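Local coordinates for glycosylation Associate Protein 2 (Streptococcus agalactiae serotype V, PDB 6OYC), which probably takes part, together with its partners Gap1 and Gap3, in the glycosylation and accessory Sec export of a streptococcal adhesin, at residues Q136-V149 against Y152-F164. Numbering follows the deposited sequence.
Sequences QVSQIQIRNDFEGV and YQGNNYLELEGQF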
# COMPACT_ATOMS: atom_id res chain seq x y z
N GLN B 136 -13.92 10.77 5.62
CA GLN B 136 -14.87 10.79 4.51
C GLN B 136 -15.63 12.12 4.45
O GLN B 136 -15.77 12.82 5.46
CB GLN B 136 -15.86 9.62 4.64
CG GLN B 136 -15.20 8.23 4.65
CD GLN B 136 -14.67 7.82 3.27
OE1 GLN B 136 -14.89 8.50 2.27
NE2 GLN B 136 -13.97 6.70 3.23
N VAL B 137 -16.15 12.45 3.26
CA VAL B 137 -16.78 13.75 3.04
C VAL B 137 -18.00 13.94 3.92
O VAL B 137 -18.48 15.07 4.07
CB VAL B 137 -17.15 13.98 1.55
CG1 VAL B 137 -15.90 14.10 0.69
CG2 VAL B 137 -18.08 12.90 1.01
N SER B 138 -18.52 12.87 4.52
CA SER B 138 -19.63 13.04 5.44
C SER B 138 -19.22 13.82 6.68
O SER B 138 -20.04 14.52 7.27
CB SER B 138 -20.21 11.68 5.85
OG SER B 138 -19.21 10.90 6.46
N GLN B 139 -17.95 13.68 7.10
CA GLN B 139 -17.36 14.49 8.17
C GLN B 139 -17.36 15.98 7.88
O GLN B 139 -17.06 16.77 8.79
CB GLN B 139 -15.89 14.14 8.35
CG GLN B 139 -15.58 12.94 9.08
CD GLN B 139 -14.34 13.15 9.86
OE1 GLN B 139 -13.91 14.31 10.12
NE2 GLN B 139 -13.74 12.04 10.27
N ILE B 140 -17.53 16.38 6.63
CA ILE B 140 -17.32 17.77 6.25
C ILE B 140 -18.50 18.61 6.71
O ILE B 140 -19.67 18.21 6.59
CB ILE B 140 -17.09 17.87 4.73
CG1 ILE B 140 -15.78 17.18 4.36
CG2 ILE B 140 -17.08 19.33 4.27
CD1 ILE B 140 -15.40 17.29 2.89
N GLN B 141 -18.20 19.76 7.30
CA GLN B 141 -19.21 20.75 7.67
C GLN B 141 -18.96 21.99 6.81
O GLN B 141 -18.01 22.74 7.05
CB GLN B 141 -19.15 21.06 9.16
CG GLN B 141 -19.54 19.89 10.04
CD GLN B 141 -19.17 20.07 11.51
OE1 GLN B 141 -18.04 20.44 11.85
NE2 GLN B 141 -20.13 19.81 12.38
N ILE B 142 -19.80 22.19 5.79
CA ILE B 142 -19.69 23.36 4.94
C ILE B 142 -20.18 24.58 5.71
O ILE B 142 -21.04 24.48 6.58
CB ILE B 142 -20.50 23.16 3.64
CG1 ILE B 142 -20.00 21.92 2.90
CG2 ILE B 142 -20.38 24.36 2.68
CD1 ILE B 142 -21.11 21.23 2.14
N ARG B 143 -19.60 25.74 5.41
CA ARG B 143 -20.09 26.94 6.07
C ARG B 143 -21.57 27.13 5.71
O ARG B 143 -21.97 26.93 4.56
CB ARG B 143 -19.27 28.17 5.68
CG ARG B 143 -19.54 28.77 4.34
CD ARG B 143 -18.88 30.12 4.32
NE ARG B 143 -18.29 30.41 3.03
CZ ARG B 143 -18.94 31.00 2.04
NH1 ARG B 143 -20.21 31.34 2.20
NH2 ARG B 143 -18.33 31.25 0.89
N ASN B 144 -22.37 27.45 6.73
CA ASN B 144 -23.83 27.33 6.60
C ASN B 144 -24.44 28.36 5.66
O ASN B 144 -25.56 28.15 5.20
CB ASN B 144 -24.47 27.42 7.98
CG ASN B 144 -24.15 26.20 8.82
OD1 ASN B 144 -22.99 25.91 9.10
ND2 ASN B 144 -25.17 25.45 9.18
N ASP B 145 -23.73 29.45 5.36
CA ASP B 145 -24.25 30.47 4.46
C ASP B 145 -23.71 30.32 3.04
O ASP B 145 -23.77 31.29 2.27
CB ASP B 145 -23.97 31.87 5.01
CG ASP B 145 -22.49 32.19 5.09
OD1 ASP B 145 -21.67 31.25 5.14
OD2 ASP B 145 -22.14 33.39 5.10
N PHE B 146 -23.19 29.15 2.68
CA PHE B 146 -22.69 28.95 1.32
C PHE B 146 -23.82 29.06 0.31
O PHE B 146 -24.85 28.39 0.43
CB PHE B 146 -22.00 27.60 1.18
CG PHE B 146 -21.47 27.35 -0.21
CD1 PHE B 146 -20.60 28.26 -0.81
CD2 PHE B 146 -21.85 26.24 -0.94
CE1 PHE B 146 -20.12 28.05 -2.08
CE2 PHE B 146 -21.37 26.02 -2.22
CZ PHE B 146 -20.50 26.93 -2.80
N GLU B 147 -23.60 29.88 -0.72
CA GLU B 147 -24.63 30.25 -1.69
C GLU B 147 -24.71 29.29 -2.88
O GLU B 147 -25.74 29.25 -3.56
CB GLU B 147 -24.36 31.68 -2.22
CG GLU B 147 -23.99 32.74 -1.16
CD GLU B 147 -22.56 32.58 -0.57
OE1 GLU B 147 -21.77 31.79 -1.13
OE2 GLU B 147 -22.25 33.23 0.48
N GLY B 148 -23.66 28.54 -3.16
CA GLY B 148 -23.62 27.74 -4.36
C GLY B 148 -24.40 26.45 -4.26
O GLY B 148 -25.25 26.25 -3.39
N VAL B 149 -24.08 25.54 -5.18
CA VAL B 149 -24.70 24.23 -5.25
C VAL B 149 -23.82 23.20 -4.55
O VAL B 149 -22.58 23.25 -4.62
CB VAL B 149 -24.99 23.83 -6.71
CG1 VAL B 149 -25.62 24.99 -7.47
CG2 VAL B 149 -23.75 23.39 -7.40
N TYR B 152 -23.65 15.58 -3.27
CA TYR B 152 -22.89 14.41 -2.87
C TYR B 152 -23.07 13.36 -3.95
O TYR B 152 -24.20 12.98 -4.27
CB TYR B 152 -23.34 13.89 -1.51
CG TYR B 152 -22.91 14.82 -0.42
CD1 TYR B 152 -23.67 15.96 -0.11
CD2 TYR B 152 -21.74 14.59 0.29
CE1 TYR B 152 -23.29 16.83 0.88
CE2 TYR B 152 -21.34 15.46 1.30
CZ TYR B 152 -22.12 16.59 1.58
OH TYR B 152 -21.73 17.48 2.58
N GLN B 153 -21.95 12.96 -4.57
CA GLN B 153 -21.93 11.88 -5.55
C GLN B 153 -21.66 10.59 -4.78
O GLN B 153 -20.53 10.12 -4.66
CB GLN B 153 -20.88 12.12 -6.63
CG GLN B 153 -21.17 13.32 -7.54
CD GLN B 153 -22.47 13.14 -8.32
OE1 GLN B 153 -22.89 12.01 -8.60
NE2 GLN B 153 -23.10 14.26 -8.69
N GLY B 154 -22.73 10.04 -4.22
CA GLY B 154 -22.54 8.89 -3.39
C GLY B 154 -21.81 9.23 -2.10
O GLY B 154 -21.74 10.38 -1.64
N ASN B 155 -21.21 8.19 -1.53
CA ASN B 155 -20.70 8.31 -0.18
C ASN B 155 -19.31 8.92 -0.11
O ASN B 155 -18.85 9.20 1.00
CB ASN B 155 -20.68 6.95 0.51
CG ASN B 155 -21.09 7.04 1.94
OD1 ASN B 155 -22.07 7.71 2.26
ND2 ASN B 155 -20.35 6.39 2.82
N ASN B 156 -18.64 9.13 -1.23
CA ASN B 156 -17.23 9.47 -1.14
C ASN B 156 -16.81 10.75 -1.87
O ASN B 156 -15.62 11.09 -1.83
CB ASN B 156 -16.39 8.29 -1.64
CG ASN B 156 -16.66 7.01 -0.83
OD1 ASN B 156 -17.44 6.15 -1.26
ND2 ASN B 156 -16.03 6.91 0.35
N TYR B 157 -17.73 11.46 -2.51
CA TYR B 157 -17.38 12.68 -3.21
C TYR B 157 -18.39 13.79 -2.93
O TYR B 157 -19.61 13.56 -2.95
CB TYR B 157 -17.25 12.42 -4.71
CG TYR B 157 -16.09 11.50 -4.96
CD1 TYR B 157 -16.26 10.11 -4.97
CD2 TYR B 157 -14.80 12.00 -5.13
CE1 TYR B 157 -15.18 9.26 -5.17
CE2 TYR B 157 -13.72 11.16 -5.33
CZ TYR B 157 -13.91 9.79 -5.34
OH TYR B 157 -12.84 8.95 -5.54
N LEU B 158 -17.86 14.98 -2.65
CA LEU B 158 -18.63 16.18 -2.43
C LEU B 158 -18.25 17.20 -3.50
O LEU B 158 -17.06 17.43 -3.76
CB LEU B 158 -18.40 16.76 -1.03
CG LEU B 158 -18.86 18.20 -0.80
CD1 LEU B 158 -20.35 18.38 -1.09
CD2 LEU B 158 -18.53 18.64 0.63
N GLU B 159 -19.26 17.81 -4.10
CA GLU B 159 -19.11 18.70 -5.23
C GLU B 159 -19.69 20.06 -4.84
O GLU B 159 -20.87 20.15 -4.48
CB GLU B 159 -19.82 18.13 -6.45
CG GLU B 159 -19.40 18.68 -7.78
CD GLU B 159 -20.11 17.98 -8.92
OE1 GLU B 159 -20.94 17.08 -8.64
OE2 GLU B 159 -19.84 18.34 -10.08
N LEU B 160 -18.86 21.10 -4.91
CA LEU B 160 -19.26 22.46 -4.61
C LEU B 160 -19.03 23.31 -5.84
O LEU B 160 -17.96 23.25 -6.46
CB LEU B 160 -18.46 23.02 -3.44
CG LEU B 160 -18.58 22.13 -2.21
CD1 LEU B 160 -17.33 22.17 -1.34
CD2 LEU B 160 -19.81 22.56 -1.42
N GLU B 161 -20.04 24.11 -6.20
CA GLU B 161 -19.93 24.98 -7.37
C GLU B 161 -20.50 26.36 -7.07
O GLU B 161 -21.60 26.48 -6.52
CB GLU B 161 -20.66 24.35 -8.56
CG GLU B 161 -20.63 25.20 -9.81
CD GLU B 161 -21.20 24.47 -11.01
OE1 GLU B 161 -21.81 23.39 -10.83
OE2 GLU B 161 -21.02 24.97 -12.14
N GLY B 162 -19.75 27.40 -7.43
CA GLY B 162 -20.24 28.77 -7.32
C GLY B 162 -19.09 29.76 -7.19
O GLY B 162 -18.00 29.56 -7.75
N GLN B 163 -19.36 30.84 -6.47
CA GLN B 163 -18.37 31.87 -6.17
C GLN B 163 -17.89 31.72 -4.74
O GLN B 163 -18.70 31.73 -3.81
CB GLN B 163 -18.95 33.25 -6.40
CG GLN B 163 -19.69 33.36 -7.74
CD GLN B 163 -18.96 34.23 -8.75
OE1 GLN B 163 -17.74 34.33 -8.73
NE2 GLN B 163 -19.72 34.86 -9.65
N PHE B 164 -16.57 31.64 -4.56
CA PHE B 164 -15.98 31.36 -3.27
C PHE B 164 -15.32 32.57 -2.62
O PHE B 164 -15.00 32.50 -1.43
CB PHE B 164 -14.97 30.21 -3.41
CG PHE B 164 -15.62 28.93 -3.87
CD1 PHE B 164 -16.21 28.07 -2.95
CD2 PHE B 164 -15.74 28.65 -5.22
CE1 PHE B 164 -16.86 26.92 -3.38
CE2 PHE B 164 -16.39 27.51 -5.65
CZ PHE B 164 -16.95 26.64 -4.73
O HOH W 1 -15.21 10.84 1.04
O HOH W 2 -20.84 16.34 4.83
O HOH W 3 -15.71 30.20 0.28
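Leu158 CD2 is met by methyls of two isoleucines, Ile140 CG2 crossing it at a slant and Ile142 CD1 reaching it tip to tip at 4.0 Å. The same Ile142 methyl also touches Leu160 CD2, whose other neighbour is Phe146 CE2. With CG anti to the backbone N (chi1 180°), the Phe146 ring reaches across to Phe164; these rings lie nearly parallel, planes 20° apart, but slid so far that they barely overlap. At one end of this apolar row, Asn156 ND2 donates to Gln136 OE1 (2.7 Å) from above the carbonyl plane, in a bent bond, while a water donates to Gln136 OE1 and Asn156 O and accepts from Val137 N. Beside the row, Val149 and Glu161 form an antiparallel hydrogen-bonded pair, with Val149 O at the Phe146 ring edge, in plane. At the far end, Arg143 bonds through NE to Phe170 O, through NH1 in salt bridges to Glu147 OE2 and, more weakly, Asp145 OD1, and through a water to Phe164 O. Strands 140-142 and 157-161, from two antiparallel sheets, run 10.8 Å apart; apolar side chains pack between them, while direct and water-mediated bonds satisfy Gln136, Asn156 and Arg143 at the two ends.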